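Local coordinates for protein MupZ (Pseudomonas fluorescens, PDB 6FXD) that probably acts as an epoxide hydrolase in mupirocin biosynthesis, in a reaction cascade with a Rieske oxygenase that creates oxygen heterocycles, at residues Y104-R110 and P125-L130; C24-F30 and G69-Y75; K50-E54 and H84-I88; A78-L82 and K115-L120. One frame throughout, in Å; residues are numbered along the deposited sequence.

Contact 1 (Y104-R110 and P125-L130); sequences YEVHGPR and PQFFEL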
loop_
_atom_site.group_PDB
_atom_site.type_symbol
_atom_site.label_atom_id
_atom_site.label_comp_id
_atom_site.label_asym_id
_atom_site.label_seq_id
_atom_site.Cartn_x
_atom_site.Cartn_y
_atom_site.Cartn_z
ATOM N N TYR A 104 25.524 1.636 7.714
ATOM C CA TYR A 104 24.419 2.377 8.323
ATOM C C TYR A 104 23.220 2.272 7.387
ATOM O O TYR A 104 23.218 2.858 6.299
ATOM C CB TYR A 104 24.808 3.834 8.607
ATOM C CG TYR A 104 23.730 4.620 9.312
ATOM C CD1 TYR A 104 23.424 4.375 10.643
ATOM C CD2 TYR A 104 23.005 5.600 8.639
ATOM C CE1 TYR A 104 22.433 5.090 11.292
ATOM C CE2 TYR A 104 22.013 6.318 9.274
ATOM C CZ TYR A 104 21.735 6.063 10.605
ATOM O OH TYR A 104 20.748 6.769 11.246
ATOM N N GLU A 105 22.206 1.530 7.808
ATOM C CA GLU A 105 21.021 1.292 6.991
ATOM C C GLU A 105 19.828 2.037 7.564
ATOM O O GLU A 105 19.665 2.135 8.778
ATOM C CB GLU A 105 20.649 -0.190 6.955
ATOM C CG GLU A 105 21.719 -1.043 6.390
ATOM C CD GLU A 105 21.299 -2.493 6.192
ATOM O OE1 GLU A 105 20.109 -2.844 6.400
ATOM O OE2 GLU A 105 22.184 -3.293 5.849
ATOM N N VAL A 106 18.969 2.533 6.679
ATOM C CA VAL A 106 17.736 3.193 7.081
ATOM C C VAL A 106 16.613 2.569 6.269
ATOM O O VAL A 106 16.665 2.577 5.034
ATOM C CB VAL A 106 17.793 4.712 6.850
ATOM C CG1 VAL A 106 16.474 5.337 7.244
ATOM C CG2 VAL A 106 18.928 5.337 7.677
ATOM N N HIS A 107 15.599 2.041 6.950
ATOM C CA HIS A 107 14.462 1.387 6.311
ATOM C C HIS A 107 13.183 2.130 6.653
ATOM O O HIS A 107 12.975 2.509 7.807
ATOM C CB HIS A 107 14.305 -0.046 6.815
ATOM C CG HIS A 107 15.487 -0.922 6.547
ATOM N ND1 HIS A 107 15.408 -2.042 5.744
ATOM C CD2 HIS A 107 16.771 -0.848 6.964
ATOM C CE1 HIS A 107 16.592 -2.631 5.696
ATOM N NE2 HIS A 107 17.438 -1.917 6.416
ATOM N N GLY A 108 12.311 2.298 5.663
ATOM C CA GLY A 108 11.053 2.977 5.868
ATOM C C GLY A 108 10.373 3.298 4.553
ATOM O O GLY A 108 10.934 3.043 3.485
ATOM N N PRO A 109 9.164 3.852 4.601
ATOM C CA PRO A 109 8.455 4.168 3.352
ATOM C C PRO A 109 9.106 5.335 2.620
ATOM O O PRO A 109 9.783 6.185 3.211
ATOM C CB PRO A 109 7.040 4.526 3.817
ATOM C CG PRO A 109 7.236 5.031 5.226
ATOM C CD PRO A 109 8.379 4.221 5.798
ATOM N N ARG A 110 8.874 5.374 1.307
ATOM C CA ARG A 110 9.550 6.355 0.456
ATOM C C ARG A 110 9.323 7.786 0.941
ATOM O O ARG A 110 10.263 8.590 0.988
ATOM C CB ARG A 110 9.088 6.196 -0.997
ATOM C CG ARG A 110 9.652 7.271 -1.928
ATOM C CD ARG A 110 9.105 7.128 -3.333
ATOM N NE ARG A 110 9.459 5.832 -3.899
ATOM C CZ ARG A 110 9.044 5.397 -5.085
ATOM N NH1 ARG A 110 8.257 6.159 -5.833
ATOM N NH2 ARG A 110 9.413 4.201 -5.522
ATOM N N PRO A 125 24.161 6.676 4.026
ATOM C CA PRO A 125 23.334 5.528 4.411
ATOM C C PRO A 125 22.935 4.654 3.231
ATOM O O PRO A 125 22.914 5.074 2.069
ATOM C CB PRO A 125 22.091 6.178 5.042
ATOM C CG PRO A 125 22.437 7.621 5.221
ATOM C CD PRO A 125 23.395 7.927 4.112
ATOM N N GLN A 126 22.621 3.410 3.557
ATOM C CA GLN A 126 21.953 2.510 2.627
ATOM C C GLN A 126 20.458 2.620 2.896
ATOM O O GLN A 126 19.980 2.191 3.953
ATOM C CB GLN A 126 22.434 1.073 2.830
ATOM C CG GLN A 126 23.871 0.803 2.401
ATOM C CD GLN A 126 24.906 1.331 3.377
ATOM O OE1 GLN A 126 24.856 1.044 4.576
ATOM N NE2 GLN A 126 25.862 2.098 2.863
ATOM N N PHE A 127 19.720 3.219 1.957
ATOM C CA PHE A 127 18.298 3.491 2.125
ATOM C C PHE A 127 17.502 2.360 1.487
ATOM O O PHE A 127 17.634 2.111 0.285
ATOM C CB PHE A 127 17.924 4.815 1.462
ATOM C CG PHE A 127 18.381 6.040 2.232
ATOM C CD1 PHE A 127 17.749 6.417 3.408
ATOM C CD2 PHE A 127 19.425 6.835 1.758
ATOM C CE1 PHE A 127 18.161 7.550 4.106
ATOM C CE2 PHE A 127 19.848 7.971 2.463
ATOM C CZ PHE A 127 19.204 8.330 3.628
ATOM N N PHE A 128 16.682 1.674 2.288
ATOM C CA PHE A 128 15.829 0.577 1.825
ATOM C C PHE A 128 14.384 1.047 1.952
ATOM O O PHE A 128 13.898 1.264 3.070
ATOM C CB PHE A 128 16.044 -0.658 2.697
ATOM C CG PHE A 128 17.310 -1.412 2.397
ATOM C CD1 PHE A 128 18.529 -1.004 2.922
ATOM C CD2 PHE A 128 17.270 -2.539 1.597
ATOM C CE1 PHE A 128 19.696 -1.718 2.656
ATOM C CE2 PHE A 128 18.425 -3.259 1.319
ATOM C CZ PHE A 128 19.643 -2.843 1.838
ATOM N N GLU A 129 13.700 1.202 0.811
ATOM C CA GLU A 129 12.319 1.681 0.811
ATOM C C GLU A 129 11.358 0.517 1.028
ATOM O O GLU A 129 11.323 -0.432 0.233
ATOM C CB GLU A 129 12.013 2.433 -0.486
ATOM C CG GLU A 129 12.782 3.742 -0.574
ATOM C CD GLU A 129 12.384 4.627 -1.750
ATOM O OE1 GLU A 129 11.523 4.222 -2.564
ATOM O OE2 GLU A 129 12.948 5.739 -1.856
ATOM N N LEU A 130 10.575 0.595 2.102
ATOM C CA LEU A 130 9.637 -0.460 2.471
ATOM C C LEU A 130 8.430 -0.406 1.536
ATOM O O LEU A 130 7.764 0.629 1.443
ATOM C CB LEU A 130 9.192 -0.247 3.919
ATOM C CG LEU A 130 8.209 -1.301 4.427
ATOM C CD1 LEU A 130 8.887 -2.650 4.641
ATOM C CD2 LEU A 130 7.546 -0.833 5.719
HETATM O O HOH W 1 26.982 2.739 5.293
HETATM O O HOH W 2 7.765 3.020 0.022
HETATM O O HOH W 3 9.421 2.496 -2.952
#
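Tyr-104, Val-106 and Gly-108 hydrogen-bond with Gln-126, Phe-128 and Leu-130 along a parallel ladder; the bond from Phe-128 N to Val-106 O (2.9 Å) is nearly straight. At its start Gln-126, folded back at chi2 (76°), gives OE1 to Tyr-104 N at 3.3 Å, while water 1 accepts from Tyr-104 N and from Gln-126 NE2. Strands 100-108 and 126-135 with helix 110-113 between them form a beta-alpha-beta unit. Among aromatic contacts, the rings of His-107 and Phe-128 are almost parallel (4°) but slid apart, and Phe-128 CB sits over the imidazole face, 3.7 Å from its centroid. At the imidazole edge His-107 NE2 donates in plane to the anti lone pair of Glu-105 OE1 at 2.8 Å; Glu-105 OE2 pairs with Arg-103, and ND1 bonds Ser-63 of the second subunit. On the other sheet face Val-106 CB lies 3.8 Å from Phe-127 CD1, and Pro-125 CB lies at the edge of the Tyr-104 ring, near CD2. Charge closes the far end: Arg-110 NE forms a salt bridge with Glu-129 OE1 (2.9 Å), which lies near the guanidinium plane and is met on its syn side, 29° out of the carboxylate plane; Glu-129 OE2 pairs with Arg-117.

Contact 2 (C24-F30 and G69-Y75); sequences CMAMPYF and GHCREVY
His-70 turns its CG anti to the backbone N (chi1 172°), whereas Tyr-29 keeps CG beside its own N (chi1 -71°), and the two rings meet edge-to-face. The leading atom is His-70 CD2, 3.3 Å from Tyr-29 CZ over the phenol face, with planes 65° apart. Next along the imidazole edge, His-70 NE2 makes a weak hydrogen bond to Met-27 SD at 3.3 Å; thioether and phenol meet adjacent atoms of the imidazole edge. Tyr-29 OH continues to Glu-105 of the second subunit, and the His-70 ring meets His-107 there. On the opposite sheet face Glu-73, extended beyond CG, brings OE2 within 3.5 Å of Pro-28 CD. Glu-73 OE1 accepts from Tyr-75 OH at 2.7 Å, from above the carboxylate plane, and lies 3.8 Å from Ala-26 CB. Antiparallel backbone bonds tie the strands: Cys-24 pairs with Tyr-75, Ala-26 with Glu-73 and Phe-30 with Gly-69; at Pro-28, which has no N-H, only the bond from Cys-71 N to Pro-28 O (3.2 Å) is made. Strands 24-31 and 68-75 lie side by side within the sheet, as the first and third strands do in a ferredoxin-like beta-alpha-beta-beta-alpha-beta fold, here widened by strand 126-135.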
loop_
_atom_site.group_PDB
_atom_site.type_symbol
_atom_site.label_atom_id
_atom_site.label_comp_id
_atom_site.label_asym_id
_atom_site.label_seq_id
_atom_site.Cartn_x
_atom_site.Cartn_y
_atom_site.Cartn_z
ATOM N N CYS A 24 10.119 4.261 10.771
ATOM C CA CYS A 24 11.441 4.167 10.173
ATOM C C CYS A 24 12.374 3.446 11.129
ATOM O O CYS A 24 12.272 3.604 12.355
ATOM C CB CYS A 24 12.009 5.554 9.890
ATOM S SG CYS A 24 11.091 6.433 8.622
ATOM N N MET A 25 13.289 2.655 10.580
ATOM C CA MET A 25 14.260 1.909 11.372
ATOM C C MET A 25 15.661 2.259 10.895
ATOM O O MET A 25 15.932 2.246 9.689
ATOM C CB MET A 25 14.039 0.401 11.242
ATOM C CG MET A 25 14.987 -0.435 12.134
ATOM S SD MET A 25 14.761 -2.238 11.973
ATOM C CE MET A 25 15.227 -2.528 10.244
ATOM N N ALA A 26 16.543 2.596 11.835
ATOM C CA ALA A 26 17.946 2.850 11.547
ATOM C C ALA A 26 18.775 1.739 12.171
ATOM O O ALA A 26 18.471 1.276 13.277
ATOM C CB ALA A 26 18.388 4.187 12.133
ATOM N N MET A 27 19.813 1.290 11.467
ATOM C CA MET A 27 20.686 0.229 11.968
ATOM C C MET A 27 22.142 0.568 11.685
ATOM O O MET A 27 22.649 0.275 10.591
ATOM C CB MET A 27 20.353 -1.125 11.343
ATOM C CG MET A 27 18.934 -1.607 11.623
ATOM S SD MET A 27 18.661 -3.327 11.228
ATOM C CE MET A 27 18.984 -3.303 9.448
ATOM N N PRO A 28 22.848 1.173 12.632
ATOM C CA PRO A 28 24.309 1.236 12.529
ATOM C C PRO A 28 24.941 -0.084 12.935
ATOM O O PRO A 28 24.484 -0.744 13.873
ATOM C CB PRO A 28 24.669 2.306 13.556
ATOM C CG PRO A 28 23.586 2.159 14.591
ATOM C CD PRO A 28 22.332 1.850 13.834
ATOM N N TYR A 29 25.988 -0.473 12.199
ATOM C CA TYR A 29 26.820 -1.634 12.498
ATOM C C TYR A 29 28.194 -1.112 12.898
ATOM O O TYR A 29 28.779 -0.292 12.177
ATOM C CB TYR A 29 26.941 -2.580 11.286
ATOM C CG TYR A 29 25.660 -3.313 10.989
ATOM C CD1 TYR A 29 24.614 -2.662 10.359
ATOM C CD2 TYR A 29 25.485 -4.655 11.347
ATOM C CE1 TYR A 29 23.425 -3.340 10.045
ATOM C CE2 TYR A 29 24.295 -5.329 11.061
ATOM C CZ TYR A 29 23.275 -4.662 10.406
ATOM O OH TYR A 29 22.091 -5.308 10.128
ATOM N N PHE A 30 28.702 -1.585 14.029
ATOM C CA PHE A 30 29.930 -1.071 14.624
ATOM C C PHE A 30 31.041 -2.106 14.541
ATOM O O PHE A 30 30.817 -3.293 14.799
ATOM C CB PHE A 30 29.740 -0.709 16.099
ATOM C CG PHE A 30 28.621 0.252 16.353
ATOM C CD1 PHE A 30 27.320 -0.190 16.540
ATOM C CD2 PHE A 30 28.873 1.617 16.473
ATOM C CE1 PHE A 30 26.290 0.697 16.797
ATOM C CE2 PHE A 30 27.839 2.508 16.742
ATOM C CZ PHE A 30 26.552 2.047 16.892
ATOM N N GLY A 69 29.199 -4.873 16.682
ATOM C CA GLY A 69 28.051 -4.350 17.378
ATOM C C GLY A 69 26.961 -3.899 16.422
ATOM O O GLY A 69 27.192 -3.716 15.228
ATOM N N HIS A 70 25.767 -3.714 16.973
ATOM C CA HIS A 70 24.626 -3.310 16.158
ATOM C C HIS A 70 23.618 -2.608 17.055
ATOM O O HIS A 70 23.463 -2.987 18.221
ATOM C CB HIS A 70 23.996 -4.561 15.530
ATOM C CG HIS A 70 22.705 -4.321 14.820
ATOM N ND1 HIS A 70 21.480 -4.393 15.449
ATOM C CD2 HIS A 70 22.439 -4.061 13.516
ATOM C CE1 HIS A 70 20.518 -4.189 14.562
ATOM N NE2 HIS A 70 21.077 -3.966 13.388
ATOM N N CYS A 71 22.935 -1.597 16.523
ATOM C CA CYS A 71 21.794 -1.002 17.204
ATOM C C CYS A 71 20.574 -1.085 16.298
ATOM O O CYS A 71 20.666 -0.766 15.109
ATOM C CB CYS A 71 22.075 0.454 17.576
ATOM S SG CYS A 71 20.886 1.081 18.814
ATOM N N ARG A 72 19.444 -1.526 16.849
ATOM C CA ARG A 72 18.164 -1.515 16.136
ATOM C C ARG A 72 17.371 -0.343 16.704
ATOM O O ARG A 72 17.029 -0.342 17.889
ATOM C CB ARG A 72 17.423 -2.834 16.360
ATOM C CG ARG A 72 16.192 -3.008 15.450
ATOM C CD ARG A 72 15.182 -4.038 15.952
ATOM N NE ARG A 72 15.858 -5.269 16.345
ATOM C CZ ARG A 72 15.262 -6.322 16.902
ATOM N NH1 ARG A 72 13.955 -6.313 17.135
ATOM N NH2 ARG A 72 15.980 -7.383 17.237
ATOM N N GLU A 73 17.127 0.677 15.883
ATOM C CA GLU A 73 16.468 1.904 16.304
ATOM C C GLU A 73 15.180 2.036 15.512
ATOM O O GLU A 73 15.221 2.147 14.287
ATOM C CB GLU A 73 17.372 3.098 16.015
ATOM C CG GLU A 73 18.848 2.860 16.340
ATOM C CD GLU A 73 19.737 4.067 16.091
ATOM O OE1 GLU A 73 19.207 5.135 15.709
ATOM O OE2 GLU A 73 20.969 3.932 16.263
ATOM N N VAL A 74 14.046 2.050 16.196
ATOM C CA VAL A 74 12.742 2.136 15.545
ATOM C C VAL A 74 12.065 3.418 16.000
ATOM O O VAL A 74 11.909 3.642 17.208
ATOM C CB VAL A 74 11.876 0.899 15.843
ATOM C CG1 VAL A 74 10.565 1.008 15.083
ATOM C CG2 VAL A 74 12.631 -0.385 15.458
ATOM N N TYR A 75 11.659 4.256 15.041
ATOM C CA TYR A 75 11.061 5.552 15.321
ATOM C C TYR A 75 9.682 5.624 14.685
ATOM O O TYR A 75 9.431 5.000 13.656
ATOM C CB TYR A 75 11.935 6.701 14.778
ATOM C CG TYR A 75 13.335 6.641 15.348
ATOM C CD1 TYR A 75 13.617 7.152 16.614
ATOM C CD2 TYR A 75 14.365 6.026 14.646
ATOM C CE1 TYR A 75 14.887 7.064 17.154
ATOM C CE2 TYR A 75 15.631 5.928 15.175
ATOM C CZ TYR A 75 15.901 6.462 16.424
ATOM O OH TYR A 75 17.165 6.364 16.952
#

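Contact 3 (K50-E54 and H84-I88); sequences KTSKE and HLVNI
One carboxylate oxygen, Glu-54 OE2, is gripped by both His-84 and Asn-87 of the facing helix. His-84 ND1 donates to the syn lone pair of Glu-54 OE2 (2.8 Å), the oxygen lying near the imidazole plane, and Asn-87 ND2 to the anti lone pair of the same OE2 (2.8 Å). The amide stands almost perpendicular to the carboxylate (81°), and Asn-87 ND2 makes a second bond, 3.2 Å long, to Lys-50 O, which it meets from above the carbonyl plane. Asn-87 carries CG anti to its N (chi1 -178°), which sends the amide across to residues 50-54 and fixes it between two acceptors. Asn-87 OD1 lies 3.3 Å from Lys-50 CE, the lysine chain, bent at chi2, crossing the amide at a slant. Thr-51 OG1 touches the imidazole edge at His-84 CE1 (3.2 Å) and meets Ile-88 CD1 at 3.6 Å, while its own bond goes to Phe-47 O. A type I turn from Thr-51 to Glu-54 brings the carboxylate into place. The contact joins the last turn of helix 37-51 and the turn after it to helix 78-94, with His-84 also meeting the rings of Tyr-60 on strand 57-65 and Tyr-75 on strand 68-75 of the sheet beneath.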
loop_
_atom_site.group_PDB
_atom_site.type_symbol
_atom_site.label_atom_id
_atom_site.label_comp_id
_atom_site.label_asym_id
_atom_site.label_seq_id
_atom_site.Cartn_x
_atom_site.Cartn_y
_atom_site.Cartn_z
ATOM N N LYS A 50 19.541 7.999 27.471
ATOM C CA LYS A 50 19.294 9.262 26.787
ATOM C C LYS A 50 18.171 9.113 25.765
ATOM O O LYS A 50 17.279 9.962 25.681
ATOM C CB LYS A 50 20.592 9.707 26.111
ATOM C CG LYS A 50 20.600 11.124 25.563
ATOM C CD LYS A 50 20.666 12.167 26.657
ATOM C CE LYS A 50 20.697 13.564 26.049
ATOM N NZ LYS A 50 20.130 14.606 26.956
ATOM N N THR A 51 18.189 8.010 25.010
ATOM C CA THR A 51 17.210 7.818 23.940
ATOM C C THR A 51 15.828 7.490 24.491
ATOM O O THR A 51 14.819 7.794 23.848
ATOM C CB THR A 51 17.727 6.721 23.007
ATOM O OG1 THR A 51 19.000 7.121 22.504
ATOM C CG2 THR A 51 16.786 6.481 21.855
ATOM N N SER A 52 15.757 6.927 25.697
ATOM C CA SER A 52 14.470 6.515 26.246
ATOM C C SER A 52 13.544 7.682 26.543
ATOM O O SER A 52 12.342 7.460 26.732
ATOM C CB SER A 52 14.651 5.680 27.521
ATOM O OG SER A 52 15.062 6.472 28.620
ATOM N N LYS A 53 14.061 8.907 26.587
ATOM C CA LYS A 53 13.247 10.089 26.819
ATOM C C LYS A 53 12.697 10.696 25.532
ATOM O O LYS A 53 12.004 11.715 25.591
ATOM C CB LYS A 53 14.054 11.126 27.598
ATOM C CG LYS A 53 14.371 10.651 29.002
ATOM C CD LYS A 53 15.851 10.686 29.292
ATOM C CE LYS A 53 16.183 11.904 30.117
ATOM N NZ LYS A 53 17.625 11.943 30.456
ATOM N N GLU A 54 12.995 10.106 24.379
ATOM C CA GLU A 54 12.482 10.614 23.108
ATOM C C GLU A 54 11.071 10.096 22.861
ATOM O O GLU A 54 10.884 8.873 22.720
ATOM C CB GLU A 54 13.376 10.173 21.955
ATOM C CG GLU A 54 14.809 10.697 22.039
ATOM C CD GLU A 54 15.728 10.038 21.025
ATOM O OE1 GLU A 54 15.214 9.430 20.041
ATOM O OE2 GLU A 54 16.961 10.141 21.206
ATOM N N HIS A 84 16.303 12.152 17.243
ATOM C CA HIS A 84 17.334 11.355 17.909
ATOM C C HIS A 84 18.728 11.865 17.570
ATOM O O HIS A 84 19.602 11.958 18.448
ATOM C CB HIS A 84 17.209 9.891 17.485
ATOM C CG HIS A 84 18.316 9.015 17.990
ATOM N ND1 HIS A 84 18.441 8.671 19.322
ATOM C CD2 HIS A 84 19.331 8.393 17.342
ATOM C CE1 HIS A 84 19.492 7.884 19.472
ATOM N NE2 HIS A 84 20.046 7.695 18.287
ATOM N N LEU A 85 18.952 12.186 16.296
ATOM C CA LEU A 85 20.225 12.735 15.850
ATOM C C LEU A 85 20.606 13.961 16.668
ATOM O O LEU A 85 21.758 14.094 17.093
ATOM C CB LEU A 85 20.103 13.111 14.373
ATOM C CG LEU A 85 21.318 12.906 13.480
ATOM C CD1 LEU A 85 21.541 11.420 13.316
ATOM C CD2 LEU A 85 21.088 13.566 12.132
ATOM N N VAL A 86 19.648 14.861 16.902
ATOM C CA VAL A 86 19.916 16.054 17.702
ATOM C C VAL A 86 20.152 15.684 19.161
ATOM O O VAL A 86 21.039 16.243 19.826
ATOM C CB VAL A 86 18.764 17.067 17.561
ATOM C CG1 VAL A 86 18.968 18.244 18.516
ATOM C CG2 VAL A 86 18.647 17.546 16.117
ATOM N N ASN A 87 19.343 14.762 19.692
ATOM C CA ASN A 87 19.415 14.417 21.112
ATOM C C ASN A 87 20.754 13.778 21.457
ATOM O O ASN A 87 21.332 14.044 22.524
ATOM C CB ASN A 87 18.270 13.454 21.448
ATOM C CG ASN A 87 18.215 13.067 22.924
ATOM O OD1 ASN A 87 18.371 13.910 23.804
ATOM N ND2 ASN A 87 17.946 11.795 23.190
ATOM N N ILE A 88 21.266 12.936 20.559
ATOM C CA ILE A 88 22.422 12.101 20.832
ATOM C C ILE A 88 23.721 12.723 20.356
ATOM O O ILE A 88 24.788 12.137 20.572
ATOM C CB ILE A 88 22.210 10.700 20.213
ATOM C CG1 ILE A 88 22.786 9.621 21.128
ATOM C CG2 ILE A 88 22.747 10.639 18.767
ATOM C CD1 ILE A 88 21.873 9.292 22.293
#

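Contact 4 (A78-L82 and K115-L120); sequences AQGLL and KLRGPL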
loop_
_atom_site.group_PDB
_atom_site.type_symbol
_atom_site.label_atom_id
_atom_site.label_comp_id
_atom_site.label_asym_id
_atom_site.label_seq_id
_atom_site.Cartn_x
_atom_site.Cartn_y
_atom_site.Cartn_z
ATOM N N ALA A 78 9.947 9.739 10.343
ATOM C CA ALA A 78 11.266 10.270 10.009
ATOM C C ALA A 78 11.682 11.352 10.992
ATOM O O ALA A 78 12.857 11.440 11.366
ATOM C CB ALA A 78 11.255 10.827 8.581
ATOM N N GLN A 79 10.725 12.178 11.421
ATOM C CA GLN A 79 11.016 13.218 12.398
ATOM C C GLN A 79 11.571 12.634 13.693
ATOM O O GLN A 79 12.445 13.241 14.320
ATOM C CB GLN A 79 9.760 14.045 12.676
ATOM C CG GLN A 79 10.027 15.311 13.490
ATOM C CD GLN A 79 11.001 16.254 12.811
ATOM O OE1 GLN A 79 10.807 16.645 11.662
ATOM N NE2 GLN A 79 12.064 16.618 13.523
ATOM N N GLY A 80 11.093 11.459 14.107
ATOM C CA GLY A 80 11.654 10.834 15.297
ATOM C C GLY A 80 13.133 10.533 15.150
ATOM O O GLY A 80 13.913 10.705 16.095
ATOM N N LEU A 81 13.541 10.055 13.972
ATOM C CA LEU A 81 14.956 9.773 13.741
ATOM C C LEU A 81 15.770 11.061 13.746
ATOM O O LEU A 81 16.858 11.112 14.333
ATOM C CB LEU A 81 15.146 8.953 12.449
ATOM C CG LEU A 81 16.577 8.599 12.014
ATOM C CD1 LEU A 81 17.427 8.046 13.159
ATOM C CD2 LEU A 81 16.583 7.613 10.834
ATOM N N LEU A 82 15.246 12.122 13.128
ATOM C CA LEU A 82 15.940 13.404 13.176
ATOM C C LEU A 82 16.041 13.916 14.608
ATOM O O LEU A 82 17.073 14.479 14.994
ATOM C CB LEU A 82 15.259 14.413 12.250
ATOM C CG LEU A 82 15.227 13.957 10.777
ATOM C CD1 LEU A 82 14.464 14.913 9.859
ATOM C CD2 LEU A 82 16.643 13.680 10.252
ATOM N N LYS A 115 12.507 12.553 3.515
ATOM C CA LYS A 115 12.825 13.562 4.524
ATOM C C LYS A 115 14.174 13.330 5.187
ATOM O O LYS A 115 14.664 14.235 5.880
ATOM C CB LYS A 115 11.725 13.607 5.588
ATOM C CG LYS A 115 10.321 13.852 5.032
ATOM C CD LYS A 115 9.247 13.617 6.098
ATOM C CE LYS A 115 7.848 13.743 5.496
ATOM N NZ LYS A 115 6.751 13.477 6.474
ATOM N N LEU A 116 14.784 12.164 4.975
ATOM C CA LEU A 116 16.029 11.788 5.626
ATOM C C LEU A 116 17.249 11.856 4.715
ATOM O O LEU A 116 18.372 11.908 5.230
ATOM C CB LEU A 116 15.909 10.356 6.184
ATOM C CG LEU A 116 14.825 10.126 7.247
ATOM C CD1 LEU A 116 14.681 8.660 7.621
ATOM C CD2 LEU A 116 15.107 10.987 8.486
ATOM N N ARG A 117 17.065 11.838 3.385
ATOM C CA ARG A 117 18.211 11.728 2.483
ATOM C C ARG A 117 19.148 12.927 2.601
ATOM O O ARG A 117 20.370 12.781 2.479
ATOM C CB ARG A 117 17.747 11.501 1.041
ATOM C CG ARG A 117 17.066 10.149 0.855
ATOM C CD ARG A 117 16.611 9.904 -0.575
ATOM N NE ARG A 117 15.954 8.602 -0.737
ATOM C CZ ARG A 117 16.570 7.461 -1.051
ATOM N NH1 ARG A 117 17.880 7.433 -1.257
ATOM N NH2 ARG A 117 15.869 6.340 -1.172
ATOM N N GLY A 118 18.598 14.115 2.834
ATOM C CA GLY A 118 19.397 15.305 3.032
ATOM C C GLY A 118 20.109 15.321 4.375
ATOM O O GLY A 118 21.341 15.366 4.440
ATOM N N PRO A 119 19.345 15.290 5.475
ATOM C CA PRO A 119 19.974 15.332 6.808
ATOM C C PRO A 119 20.961 14.213 7.093
ATOM O O PRO A 119 21.919 14.439 7.844
ATOM C CB PRO A 119 18.777 15.276 7.768
ATOM C CG PRO A 119 17.608 15.709 6.976
ATOM C CD PRO A 119 17.876 15.356 5.555
ATOM N N LEU A 120 20.756 13.007 6.558
ATOM C CA LEU A 120 21.626 11.882 6.872
ATOM C C LEU A 120 22.714 11.650 5.830
ATOM O O LEU A 120 23.444 10.659 5.929
ATOM C CB LEU A 120 20.799 10.602 7.053
ATOM C CG LEU A 120 19.680 10.688 8.090
ATOM C CD1 LEU A 120 19.005 9.320 8.255
ATOM C CD2 LEU A 120 20.228 11.184 9.405
#
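Leu-116 sets its two methyls against Ala-78, Leu-81 and Leu-82, which sit at positions i, i+3 and i+4 of helix 78-94 and so form one side of its first turn. The strand order fits a ferredoxin-like fold with an added strand, and residues 115-120 belong to the connection between helix 110-113 and that strand, 126-135. The contact between side chains is entirely apolar. Leu-116 keeps CG beside its backbone N (chi1 -61°) and extends CD1 anti to CA; this points CD1 at Leu-81 CD2 (3.9 Å) and leaves Leu-116 CD2 facing Leu-82. Leu-82 has nearly the same conformation, and its CD2 branch is the one that enters the loop: it lies 3.6 Å from Leu-116 CD2 and equally 3.6 Å from Pro-119 CB, touching both, while its CD1 branch passes by Lys-115 O at 4.0 Å. Leu-81 differs, carrying CG anti to its N (chi1 178°), which swings the branches over to the sheet side; there CD2 also meets Leu-120 CD1 at 3.9 Å, and the Leu-81 side chain crosses that of Leu-116 at about a right angle. On the sheet side Tyr-104 touches Leu-81, and Val-106 touches Leu-116 and Leu-120, so the leucines pack between helix, loop and strand 100-108. Lys-115 touches Ala-78 CB with its CB, its extended chain leading NZ to Glu-112, whose other oxygen accepts from Ala-78 N. Leu-116 CD2 also comes within 3.7 Å of Ala-78 O.

In the fold
Contacts 1 and 2 share one sheet: strands 100-108 and 24-31 are neighbours, with probable hydrogen bonds from His-107 N to Met-25 O and from Met-27 N to Glu-105 O, both 2.8 Å. Contacts 1, 2 and 3 all reach the second subunit; contact 4 touches no other chain. Contacts 3 and 4 line the helical side of the sheet and share helix 78-94, where Leu-85 CD2 meets Leu-120 CD2 at 3.7 Å. Tyr-75 of contact 2 bridges them, packing on His-84 and Leu-81. Contact 4 is tied to contact 1 by the salt bridge of Arg-117 NH2 to Glu-129 OE2 (3.1 Å). Contacts 1 and 3 lie farthest apart, about 20 Å between centres, on opposite sides of the chain's centre.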